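Local coordinates for transcriptional regulator ComR (Streptococcus vestibularis F0396, PDB 6HU8), which probably binds DNA through a helix-turn-helix domain and, as an RNPP-family regulator, responds to a signalling peptide through its TPR domain to control streptococcal competence, at residues A30-V34 with R35-R39; S45-L49 with D50-Y54; I72-P75 with D76-E80; D113-E117 with E118-T122; E142-Y145 with E146-E150. All coordinates share one frame; numbering follows the deposited sequence.

Contact 1 (A30-V34 with R35-R39); sequences AELTV and RQLIR
A capping box, Thr33 paired with Gln36, closes the N-terminus of helix 34-41 where it leaves the preceding loop. By its place in the cro/C1-type helix-turn-helix fold, this is probably the helix presented to DNA. The contact is local, and each capping partner reaches for the other's backbone. Thr33 OG1 stands between its own backbone N and carbonyl carbon (chi1 68°), where it accepts from Gln36 N at 3.2 Å. In return Gln36 runs out extended beyond CG, and its OE1 accepts from Thr33 N at 2.9 Å. That donor lies above the amide's carbonyl plane, 49° out of it, and Gln151 NE2 is a second donor to the same oxygen. The first helical turn follows from the cap, with Thr33 O receiving Leu37 N at 2.9 Å and Val34 O receiving Ile38 N.

The polar side faces helix 139-152 of the tetratricopeptide domain. Thr33 OG1 is hydrogen-bonded there to Asp147 OD2, and Arg35 NH2 makes salt bridges to Glu146 and Asp147, which is consistent with the peptide-free protein keeping this helix occupied by its own acidic residues.

On the apolar side, Leu32 and Leu37 flank the cap as a hydrophobic staple. They cross at about a right angle, Leu32 CD2 lying 3.9 Å from Leu37 CB, while Leu32 CD1 slides past the Gln36 amide in the opposite direction. One turn along, Val34 CG1 comes to 3.8 Å from Ile38 CD1.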
# COMPACT_ATOMS: atom_id res chain seq x y z
N ALA A 30 -7.48 -17.90 -0.70
CA ALA A 30 -7.78 -16.55 -0.21
C ALA A 30 -7.01 -16.21 1.06
O ALA A 30 -6.76 -15.02 1.31
CB ALA A 30 -9.28 -16.39 0.04
N GLU A 31 -6.62 -17.21 1.85
CA GLU A 31 -5.95 -16.93 3.12
C GLU A 31 -4.50 -17.38 3.11
O GLU A 31 -3.65 -16.79 3.78
CB GLU A 31 -6.71 -17.60 4.27
CG GLU A 31 -8.06 -16.90 4.50
CD GLU A 31 -8.90 -17.53 5.59
OE1 GLU A 31 -9.49 -18.60 5.34
OE2 GLU A 31 -8.98 -16.94 6.69
N LEU A 32 -4.23 -18.43 2.34
CA LEU A 32 -2.89 -18.96 2.18
C LEU A 32 -2.75 -19.55 0.78
O LEU A 32 -3.61 -20.33 0.35
CB LEU A 32 -2.60 -20.04 3.22
CG LEU A 32 -1.16 -20.54 3.21
CD1 LEU A 32 -0.27 -19.45 3.79
CD2 LEU A 32 -1.05 -21.82 4.02
N THR A 33 -1.70 -19.19 0.06
CA THR A 33 -1.49 -19.76 -1.26
C THR A 33 -0.47 -20.89 -1.18
O THR A 33 0.27 -21.01 -0.20
CB THR A 33 -1.00 -18.72 -2.29
OG1 THR A 33 0.33 -18.31 -1.96
CG2 THR A 33 -1.93 -17.50 -2.31
N VAL A 34 -0.41 -21.70 -2.23
CA VAL A 34 0.52 -22.80 -2.24
C VAL A 34 1.96 -22.29 -2.11
O VAL A 34 2.75 -22.87 -1.38
CB VAL A 34 0.32 -23.65 -3.52
CG1 VAL A 34 1.50 -24.57 -3.74
CG2 VAL A 34 -0.99 -24.43 -3.40
N ARG A 35 2.30 -21.21 -2.82
CA ARG A 35 3.69 -20.77 -2.80
C ARG A 35 4.04 -20.14 -1.45
O ARG A 35 5.17 -20.26 -0.98
CB ARG A 35 3.98 -19.79 -3.94
CG ARG A 35 3.98 -20.45 -5.31
CD ARG A 35 4.36 -19.45 -6.40
NE ARG A 35 3.31 -18.46 -6.60
CZ ARG A 35 3.36 -17.47 -7.48
NH1 ARG A 35 4.42 -17.31 -8.27
NH2 ARG A 35 2.34 -16.63 -7.58
N GLN A 36 3.07 -19.47 -0.84
CA GLN A 36 3.21 -18.97 0.54
C GLN A 36 3.49 -20.12 1.50
O GLN A 36 4.40 -20.05 2.32
CB GLN A 36 1.96 -18.20 0.97
CG GLN A 36 1.86 -16.77 0.42
CD GLN A 36 0.49 -16.19 0.58
OE1 GLN A 36 -0.40 -16.84 1.13
NE2 GLN A 36 0.30 -14.97 0.11
N LEU A 37 2.70 -21.19 1.41
CA LEU A 37 2.93 -22.38 2.24
C LEU A 37 4.30 -22.99 1.99
O LEU A 37 5.03 -23.29 2.93
CB LEU A 37 1.83 -23.43 2.01
CG LEU A 37 1.98 -24.75 2.81
CD1 LEU A 37 2.08 -24.49 4.32
CD2 LEU A 37 0.82 -25.68 2.53
N ILE A 38 4.67 -23.21 0.73
CA ILE A 38 6.00 -23.74 0.43
C ILE A 38 7.18 -22.95 1.05
O ILE A 38 8.13 -23.54 1.55
CB ILE A 38 6.21 -23.85 -1.09
CG1 ILE A 38 5.33 -24.97 -1.64
CG2 ILE A 38 7.65 -24.19 -1.42
CD1 ILE A 38 5.27 -25.01 -3.16
N ARG A 39 7.12 -21.61 1.02
CA ARG A 39 8.19 -20.80 1.57
C ARG A 39 8.26 -20.97 3.09
O ARG A 39 9.34 -20.95 3.69
CB ARG A 39 8.00 -19.31 1.20
CG ARG A 39 8.36 -18.99 -0.25
CD ARG A 39 8.37 -17.50 -0.55
NE ARG A 39 7.06 -16.87 -0.42
CZ ARG A 39 6.19 -16.76 -1.41
NH1 ARG A 39 6.49 -17.24 -2.62
NH2 ARG A 39 5.02 -16.17 -1.21

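Contact 2 (S45-L49 with D50-Y54); sequences SLPSL and DKLSY
Two first torsions bring the groups together: Ser48 holds OG folded in between its backbone N and carbonyl carbon (chi1 61°), facing the amide of Lys51, and Leu52 carries CG opposite its backbone N (chi1 -171°), beside the ring of Pro47. Ser48 is the N-cap of helix 49-59 in the helix-turn-helix domain. Its hydroxyl accepts from Lys51 N in a weak but fairly straight bond of 3.3 Å, and Lys51 CG presses against the same oxygen at 3.4 Å. No reciprocal bond completes a capping box: the lysine ends in a donor, which goes to Glu31 O and Gln151 OE1. The main chain takes over with Leu52 N on Ser48 O at 2.8 Å and Ser53 N on Leu49 O.

Pro47 and Leu52 lie side by side and point the same way, one residue before the cap and four after it, as in a hydrophobic staple. Pro47 CB is 4.0 Å from Leu52 CB. Ahead of it, Pro47 CG approaches Leu52 CD1 at 4.1 Å. Ile7 and Ile40 pack on the proline, while Ile11, Met63 and Leu67 touch the leucine.

Ser48 OG has a second partner, Glu118 OE2 of the tetratricopeptide domain. A weak cap is thereby backed by a carboxylate from another domain, and the positive end of the helix dipole would probably favour the ionised form of that acid.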
# COMPACT_ATOMS: atom_id res chain seq x y z
N SER A 45 10.25 -18.22 4.89
CA SER A 45 9.60 -17.11 5.57
C SER A 45 8.85 -17.58 6.80
O SER A 45 8.54 -18.77 6.96
CB SER A 45 8.65 -16.36 4.63
OG SER A 45 7.85 -17.25 3.90
N LEU A 46 8.57 -16.62 7.67
CA LEU A 46 7.90 -16.84 8.93
C LEU A 46 6.41 -16.66 8.69
O LEU A 46 6.01 -15.71 8.02
CB LEU A 46 8.40 -15.85 9.98
CG LEU A 46 7.95 -16.00 11.43
CD1 LEU A 46 8.53 -17.27 12.02
CD2 LEU A 46 8.34 -14.78 12.28
N PRO A 47 5.57 -17.54 9.27
CA PRO A 47 4.14 -17.24 9.14
C PRO A 47 3.71 -16.06 9.99
O PRO A 47 4.16 -15.90 11.15
CB PRO A 47 3.47 -18.52 9.62
CG PRO A 47 4.47 -19.18 10.50
CD PRO A 47 5.83 -18.77 10.03
N SER A 48 2.85 -15.22 9.42
CA SER A 48 2.18 -14.17 10.17
C SER A 48 1.13 -14.85 11.03
O SER A 48 0.84 -16.05 10.84
CB SER A 48 1.54 -13.12 9.24
OG SER A 48 0.55 -13.70 8.40
N LEU A 49 0.56 -14.10 11.96
CA LEU A 49 -0.47 -14.63 12.83
C LEU A 49 -1.69 -15.05 12.03
O LEU A 49 -2.28 -16.10 12.30
CB LEU A 49 -0.87 -13.59 13.88
CG LEU A 49 -1.95 -14.02 14.87
CD1 LEU A 49 -1.60 -15.36 15.47
CD2 LEU A 49 -2.13 -12.97 15.96
N ASP A 50 -2.07 -14.25 11.04
CA ASP A 50 -3.20 -14.57 10.18
C ASP A 50 -2.98 -15.88 9.44
O ASP A 50 -3.85 -16.74 9.42
CB ASP A 50 -3.47 -13.47 9.16
CG ASP A 50 -3.97 -12.18 9.80
OD1 ASP A 50 -4.60 -12.25 10.88
OD2 ASP A 50 -3.74 -11.11 9.20
N LYS A 51 -1.81 -16.03 8.83
CA LYS A 51 -1.57 -17.24 8.08
C LYS A 51 -1.36 -18.47 9.00
O LYS A 51 -1.84 -19.56 8.70
CB LYS A 51 -0.39 -17.03 7.12
CG LYS A 51 -0.69 -15.88 6.13
CD LYS A 51 -0.01 -16.02 4.78
CE LYS A 51 -0.31 -14.80 3.89
NZ LYS A 51 -1.77 -14.52 3.71
N LEU A 52 -0.68 -18.29 10.14
CA LEU A 52 -0.54 -19.42 11.06
C LEU A 52 -1.91 -19.83 11.64
O LEU A 52 -2.19 -21.02 11.81
CB LEU A 52 0.43 -19.09 12.19
CG LEU A 52 0.80 -20.29 13.07
CD1 LEU A 52 1.50 -21.39 12.29
CD2 LEU A 52 1.66 -19.88 14.26
N SER A 53 -2.75 -18.84 11.94
CA SER A 53 -4.10 -19.10 12.43
C SER A 53 -4.91 -19.95 11.44
O SER A 53 -5.65 -20.85 11.82
CB SER A 53 -4.81 -17.77 12.71
OG SER A 53 -6.13 -17.99 13.14
N TYR A 54 -4.75 -19.65 10.15
CA TYR A 54 -5.46 -20.40 9.12
C TYR A 54 -4.93 -21.84 9.05
O TYR A 54 -5.71 -22.81 9.02
CB TYR A 54 -5.32 -19.70 7.76
CG TYR A 54 -5.82 -20.54 6.59
CD1 TYR A 54 -7.18 -20.60 6.28
CD2 TYR A 54 -4.94 -21.30 5.82
CE1 TYR A 54 -7.65 -21.38 5.23
CE2 TYR A 54 -5.41 -22.11 4.74
CZ TYR A 54 -6.76 -22.13 4.48
OH TYR A 54 -7.25 -22.88 3.46

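Contact 3 (I72-P75 with D76-E80); sequences IEIP and DTYYE
A hydrophobic staple marks the N-terminus of helix 76-87, the helix that follows the link from the DNA-binding region into the tetratricopeptide domain. Pro75 occupies the N-cap position, Ile74 precedes it, and Tyr79, four residues after the cap, folds back to complete the staple. The two side chains cross at about a right angle. Ile74 CB sits 3.8 Å from Tyr79 CE2, and Ile74 CD1 comes to 3.3 Å from the Tyr79 hydroxyl oxygen, so the isoleucine follows the outer half of the ring. The torsion of Tyr79 makes this possible: CG stands opposite the carbonyl carbon (chi1 -69°), which sends the ring back toward the start of the helix.

Tyr78 takes the other course. With CG opposite its backbone N (chi1 166°), its ring runs alongside Ile74 in the same direction, and Ile74 CG2 meets CD2 of Tyr78 at 3.5 Å. A single isoleucine therefore serves two neighbouring tyrosines through different branches. Tyr78 is the buried one: its hydroxyl is hydrogen-bonded to Glu119 OE1, and its ring packs on Val107 and Leu115. From the loop ahead of helix 117-131, Pro116 packs on Ile74 and Ile114 on Pro75.

The proline brings no polar side chain to the cap, and the polar closure is slight. Tyr78 N donates to Pro75 O in a weak, bent bond of 3.1 Å. The proline ring adds packing, Pro75 CB lying 3.4 Å from Thr77 OG1.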
# COMPACT_ATOMS: atom_id res chain seq x y z
N ILE A 72 6.12 -16.32 17.04
CA ILE A 72 6.02 -15.48 15.84
C ILE A 72 5.62 -14.05 16.19
O ILE A 72 5.28 -13.27 15.30
CB ILE A 72 4.98 -16.01 14.85
CG1 ILE A 72 3.63 -16.18 15.54
CG2 ILE A 72 5.47 -17.31 14.22
CD1 ILE A 72 2.49 -16.40 14.59
N GLU A 73 5.64 -13.71 17.47
CA GLU A 73 5.17 -12.39 17.86
C GLU A 73 6.22 -11.30 17.62
O GLU A 73 7.44 -11.53 17.70
CB GLU A 73 4.72 -12.38 19.32
CG GLU A 73 5.83 -12.36 20.34
CD GLU A 73 5.28 -12.52 21.74
OE1 GLU A 73 4.26 -13.21 21.89
OE2 GLU A 73 5.87 -11.95 22.68
N ILE A 74 5.71 -10.11 17.34
CA ILE A 74 6.50 -8.98 16.90
C ILE A 74 6.50 -7.94 18.02
O ILE A 74 5.46 -7.64 18.59
CB ILE A 74 5.92 -8.41 15.59
CG1 ILE A 74 5.73 -9.53 14.56
CG2 ILE A 74 6.80 -7.29 15.04
CD1 ILE A 74 4.97 -9.09 13.31
N PRO A 75 7.69 -7.43 18.37
CA PRO A 75 7.79 -6.45 19.47
C PRO A 75 7.01 -5.16 19.21
O PRO A 75 6.90 -4.73 18.06
CB PRO A 75 9.30 -6.17 19.55
CG PRO A 75 9.95 -7.38 18.95
CD PRO A 75 9.01 -7.85 17.86
N ASP A 76 6.49 -4.54 20.26
CA ASP A 76 5.80 -3.26 20.15
C ASP A 76 6.67 -2.21 19.45
O ASP A 76 6.16 -1.37 18.73
CB ASP A 76 5.38 -2.73 21.53
CG ASP A 76 4.21 -3.51 22.12
OD1 ASP A 76 3.56 -4.27 21.38
OD2 ASP A 76 3.93 -3.33 23.33
N THR A 77 7.97 -2.28 19.68
CA THR A 77 8.93 -1.33 19.11
C THR A 77 8.92 -1.33 17.57
O THR A 77 9.09 -0.28 16.93
CB THR A 77 10.35 -1.66 19.59
OG1 THR A 77 10.59 -3.06 19.40
CG2 THR A 77 10.51 -1.33 21.08
N TYR A 78 8.73 -2.50 16.97
CA TYR A 78 8.63 -2.59 15.52
C TYR A 78 7.45 -1.77 15.03
O TYR A 78 7.57 -0.93 14.13
CB TYR A 78 8.49 -4.03 15.04
CG TYR A 78 8.05 -4.08 13.59
CD1 TYR A 78 8.96 -3.84 12.57
CD2 TYR A 78 6.72 -4.31 13.26
CE1 TYR A 78 8.56 -3.87 11.24
CE2 TYR A 78 6.31 -4.34 11.92
CZ TYR A 78 7.23 -4.12 10.92
OH TYR A 78 6.85 -4.14 9.60
N TYR A 79 6.29 -2.03 15.62
CA TYR A 79 5.08 -1.35 15.21
C TYR A 79 5.20 0.16 15.39
O TYR A 79 4.68 0.90 14.59
CB TYR A 79 3.87 -1.88 15.98
CG TYR A 79 3.53 -3.29 15.58
CD1 TYR A 79 3.05 -3.57 14.31
CD2 TYR A 79 3.70 -4.35 16.47
CE1 TYR A 79 2.74 -4.85 13.93
CE2 TYR A 79 3.40 -5.64 16.10
CZ TYR A 79 2.91 -5.88 14.83
OH TYR A 79 2.60 -7.17 14.45
N GLU A 80 5.91 0.60 16.42
CA GLU A 80 6.08 2.03 16.64
C GLU A 80 6.90 2.65 15.52
O GLU A 80 6.57 3.73 15.02
CB GLU A 80 6.75 2.31 17.99
CG GLU A 80 5.92 1.92 19.20
CD GLU A 80 6.73 1.88 20.49
OE1 GLU A 80 7.76 2.59 20.56
OE2 GLU A 80 6.36 1.13 21.42

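Contact 4 (D113-E117 with E118-T122); sequences DILPE and EELLT
The flat carboxylate of Glu118 is turned back over the start of its own helix, OE1 standing 3.7 Å from Pro116 CB, while OE2 meets Ser48 OG of the helix-turn-helix domain in a hydrogen bond. A bend at chi2 (94°) folds Glu118 in this way. Glu117 runs out extended, and its OE1 takes a salt bridge from Arg39 NE and a hydrogen bond with Ser45 OG, both in that same domain. The carboxylate of Glu119 has Tyr78 OH and Lys82 NZ on OE1, and Asn161 ND2 on OE2. Its aliphatic part lies beside the proline ring and points the same way, Glu119 CG to Pro116 CG 3.8 Å.

Pro116 is the N-cap and has no polar side chain to give; its carbonyl takes the bonds. That oxygen accepts from Leu120 N at 3.1 Å and, weakly, from Glu119 N, while Glu117 O accepts from Leu121 N at 2.9 Å.

Leu115 and Leu120 cross at a slant, with Leu115 CB 3.9 Å from Leu120 CG. Placed just before the cap and four residues after it, they form the hydrophobic staple of a buried helix start, here helix 117-131 of the tetratricopeptide domain.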
# COMPACT_ATOMS: atom_id res chain seq x y z
N ASP A 113 14.55 -10.43 11.01
CA ASP A 113 14.61 -11.86 11.31
C ASP A 113 13.41 -12.35 12.13
O ASP A 113 13.27 -13.54 12.37
CB ASP A 113 15.92 -12.23 12.04
CG ASP A 113 16.27 -13.73 11.90
OD1 ASP A 113 15.96 -14.30 10.83
OD2 ASP A 113 16.83 -14.34 12.84
N ILE A 114 12.54 -11.44 12.55
CA ILE A 114 11.35 -11.89 13.27
C ILE A 114 10.07 -11.44 12.57
O ILE A 114 8.99 -11.51 13.16
CB ILE A 114 11.34 -11.41 14.75
CG1 ILE A 114 11.63 -9.91 14.85
CG2 ILE A 114 12.39 -12.17 15.56
CD1 ILE A 114 10.44 -9.00 14.58
N LEU A 115 10.19 -10.98 11.32
CA LEU A 115 9.05 -10.45 10.58
C LEU A 115 8.49 -11.48 9.59
O LEU A 115 9.26 -12.20 8.94
CB LEU A 115 9.41 -9.16 9.81
CG LEU A 115 9.70 -7.91 10.66
CD1 LEU A 115 10.21 -6.72 9.82
CD2 LEU A 115 8.48 -7.49 11.47
N PRO A 116 7.16 -11.57 9.50
CA PRO A 116 6.55 -12.44 8.48
C PRO A 116 6.66 -11.81 7.10
O PRO A 116 7.03 -10.64 6.94
CB PRO A 116 5.09 -12.53 8.92
CG PRO A 116 4.83 -11.23 9.60
CD PRO A 116 6.14 -10.88 10.32
N GLU A 117 6.30 -12.59 6.09
CA GLU A 117 6.43 -12.20 4.70
C GLU A 117 5.72 -10.89 4.37
O GLU A 117 6.26 -10.07 3.63
CB GLU A 117 5.88 -13.32 3.83
CG GLU A 117 6.36 -13.35 2.42
CD GLU A 117 5.91 -14.64 1.75
OE1 GLU A 117 6.64 -15.67 1.85
OE2 GLU A 117 4.82 -14.62 1.14
N GLU A 118 4.52 -10.71 4.91
CA GLU A 118 3.73 -9.53 4.57
C GLU A 118 4.33 -8.23 5.10
O GLU A 118 4.21 -7.19 4.47
CB GLU A 118 2.31 -9.66 5.10
CG GLU A 118 1.62 -10.93 4.71
CD GLU A 118 1.76 -12.03 5.75
OE1 GLU A 118 2.91 -12.50 5.99
OE2 GLU A 118 0.71 -12.43 6.30
N GLU A 119 4.93 -8.29 6.28
CA GLU A 119 5.59 -7.12 6.83
C GLU A 119 6.83 -6.79 6.01
O GLU A 119 7.09 -5.62 5.69
CB GLU A 119 5.96 -7.33 8.30
CG GLU A 119 4.74 -7.40 9.24
CD GLU A 119 3.92 -6.10 9.25
OE1 GLU A 119 4.52 -4.99 9.19
OE2 GLU A 119 2.67 -6.19 9.32
N LEU A 120 7.58 -7.83 5.66
CA LEU A 120 8.80 -7.67 4.89
C LEU A 120 8.49 -7.09 3.53
O LEU A 120 9.25 -6.25 3.04
CB LEU A 120 9.52 -9.01 4.73
CG LEU A 120 10.25 -9.49 5.99
CD1 LEU A 120 10.74 -10.94 5.83
CD2 LEU A 120 11.41 -8.56 6.28
N LEU A 121 7.40 -7.54 2.91
CA LEU A 121 6.98 -6.98 1.62
C LEU A 121 6.62 -5.50 1.74
O LEU A 121 6.92 -4.70 0.85
CB LEU A 121 5.78 -7.74 1.03
CG LEU A 121 5.25 -7.10 -0.27
CD1 LEU A 121 6.25 -7.33 -1.40
CD2 LEU A 121 3.88 -7.64 -0.65
N THR A 122 5.97 -5.14 2.84
CA THR A 122 5.63 -3.74 3.08
C THR A 122 6.88 -2.87 3.01
O THR A 122 6.87 -1.78 2.43
CB THR A 122 4.92 -3.55 4.44
OG1 THR A 122 3.53 -3.88 4.29
CG2 THR A 122 5.02 -2.10 4.89

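Contact 5 (E142-Y145 with E146-E150); sequences EEIY and EDLFE
Tyr145 leaves its helix with CB, CG and CD2 all near the amide nitrogen of Glu146, a closeness that chain connectivity largely imposes at CB. A first torsion of 151° then leans the ring outward and forward, toward Phe149. CE1 is 3.9 Å from Phe149 CB, which stands over one face of the tyrosine, offset toward the rim, in a CH-pi contact. Glu142 O lies at the edge of the ring, in its plane. At the tip, OH is over a face of the Phe149 ring and approaches CD2 at 3.7 Å. The two planes are nearly parallel, 9° apart, but the rings are slid so far past each other, with centroids 5.6 Å apart, that they barely overlap.

All this happens along one face of helix 139-152, within the all-helical tetratricopeptide domain. That face packs on helix 160-173: His172 stacks on Tyr145, Tyr168 meets it edge-to-face, and Tyr169 stacks on Phe149. In the backbone beneath, Phe149 N reaches Tyr145 O at 2.8 Å.

Another face carries Ile144 and Leu148, which lie side by side with CG2 of Ile144 3.8 Å from CD1 of Leu148. Leu121 of helix 117-131 packs against both. Ile144 O accepts from Leu148 N in a nearly straight bond and, weakly, from Asp147 N. The helical bond from Asp147 N to Glu143 O is therefore missing. Glu143 O instead receives a water at 2.7 Å, and that water also donates, weakly, to Asp147 OD2 at 2.9 Å, an oxygen shared with Thr33.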
# COMPACT_ATOMS: atom_id res chain seq x y z
N GLU A 142 8.38 -9.61 -6.54
CA GLU A 142 7.22 -9.70 -7.42
C GLU A 142 6.39 -10.96 -7.16
O GLU A 142 5.16 -10.91 -7.18
CB GLU A 142 7.66 -9.66 -8.89
CG GLU A 142 6.51 -9.56 -9.89
CD GLU A 142 5.76 -8.23 -9.81
OE1 GLU A 142 6.22 -7.30 -9.09
OE2 GLU A 142 4.70 -8.12 -10.47
N GLU A 143 7.08 -12.07 -6.92
CA GLU A 143 6.45 -13.37 -6.65
C GLU A 143 5.62 -13.31 -5.36
O GLU A 143 4.52 -13.88 -5.28
CB GLU A 143 7.52 -14.47 -6.56
CG GLU A 143 7.00 -15.88 -6.37
CD GLU A 143 8.13 -16.92 -6.18
OE1 GLU A 143 9.22 -16.55 -5.69
OE2 GLU A 143 7.93 -18.11 -6.52
N ILE A 144 6.16 -12.65 -4.34
CA ILE A 144 5.46 -12.47 -3.07
C ILE A 144 4.29 -11.49 -3.23
O ILE A 144 3.17 -11.76 -2.80
CB ILE A 144 6.44 -12.00 -1.96
CG1 ILE A 144 7.36 -13.15 -1.56
CG2 ILE A 144 5.69 -11.42 -0.74
CD1 ILE A 144 8.71 -12.72 -1.02
N TYR A 145 4.55 -10.36 -3.88
CA TYR A 145 3.50 -9.38 -4.11
C TYR A 145 2.35 -10.04 -4.86
O TYR A 145 1.18 -9.77 -4.58
CB TYR A 145 4.04 -8.17 -4.90
CG TYR A 145 3.00 -7.50 -5.75
CD1 TYR A 145 2.15 -6.52 -5.22
CD2 TYR A 145 2.89 -7.82 -7.10
CE1 TYR A 145 1.19 -5.90 -6.02
CE2 TYR A 145 1.94 -7.22 -7.90
CZ TYR A 145 1.11 -6.27 -7.37
OH TYR A 145 0.18 -5.69 -8.21
N GLU A 146 2.68 -10.91 -5.80
CA GLU A 146 1.64 -11.49 -6.67
C GLU A 146 0.57 -12.21 -5.86
O GLU A 146 -0.62 -11.99 -6.06
CB GLU A 146 2.25 -12.44 -7.71
CG GLU A 146 1.22 -12.91 -8.71
CD GLU A 146 1.80 -13.78 -9.83
OE1 GLU A 146 2.23 -14.91 -9.55
OE2 GLU A 146 1.82 -13.32 -11.00
N ASP A 147 0.97 -13.06 -4.91
CA ASP A 147 -0.03 -13.82 -4.18
C ASP A 147 -0.76 -12.96 -3.15
O ASP A 147 -1.97 -13.10 -2.96
CB ASP A 147 0.59 -15.07 -3.54
CG ASP A 147 0.81 -16.20 -4.55
OD1 ASP A 147 0.38 -16.03 -5.72
OD2 ASP A 147 1.40 -17.24 -4.20
N LEU A 148 -0.04 -12.06 -2.48
CA LEU A 148 -0.71 -11.14 -1.55
C LEU A 148 -1.72 -10.23 -2.28
O LEU A 148 -2.79 -9.96 -1.75
CB LEU A 148 0.32 -10.30 -0.78
CG LEU A 148 1.11 -11.17 0.22
CD1 LEU A 148 2.33 -10.44 0.79
CD2 LEU A 148 0.21 -11.62 1.36
N PHE A 149 -1.40 -9.80 -3.50
CA PHE A 149 -2.36 -9.00 -4.26
C PHE A 149 -3.58 -9.82 -4.68
O PHE A 149 -4.69 -9.30 -4.64
CB PHE A 149 -1.72 -8.38 -5.51
CG PHE A 149 -2.64 -7.46 -6.27
CD1 PHE A 149 -3.29 -6.41 -5.62
CD2 PHE A 149 -2.86 -7.64 -7.63
CE1 PHE A 149 -4.16 -5.57 -6.31
CE2 PHE A 149 -3.72 -6.80 -8.34
CZ PHE A 149 -4.37 -5.76 -7.68
N GLU A 150 -3.38 -11.08 -5.09
CA GLU A 150 -4.52 -11.97 -5.37
C GLU A 150 -5.45 -12.05 -4.16
O GLU A 150 -6.66 -12.14 -4.30
CB GLU A 150 -4.08 -13.39 -5.72
CG GLU A 150 -3.76 -13.64 -7.16
CD GLU A 150 -4.93 -13.31 -8.08
OE1 GLU A 150 -6.08 -13.73 -7.81
OE2 GLU A 150 -4.68 -12.61 -9.08
O HOH W 1 4.04 -16.19 -3.94

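In the fold
Contacts 1 to 4 are variations on one theme, a helix start with a hydrophobic staple, and they differ in the cap: a reciprocal capping box in contact 1, a weak serine cap in contact 2, and a proline in contacts 3 and 4. Contact 5 lies within a helix and relies on aromatic packing. Contact 4 is buried, contact 3 is at the surface, and the others are intermediate. Contacts 1 and 2 start successive helices of the DNA-binding domain; contacts 4 and 5 belong to successive tetratricopeptide helices. Between these pairs the chemistry is largely polar: contact 1 meets 4 and 5 through salt bridges, and contact 2 meets 4 by hydrogen bonds but 3 by apolar packing.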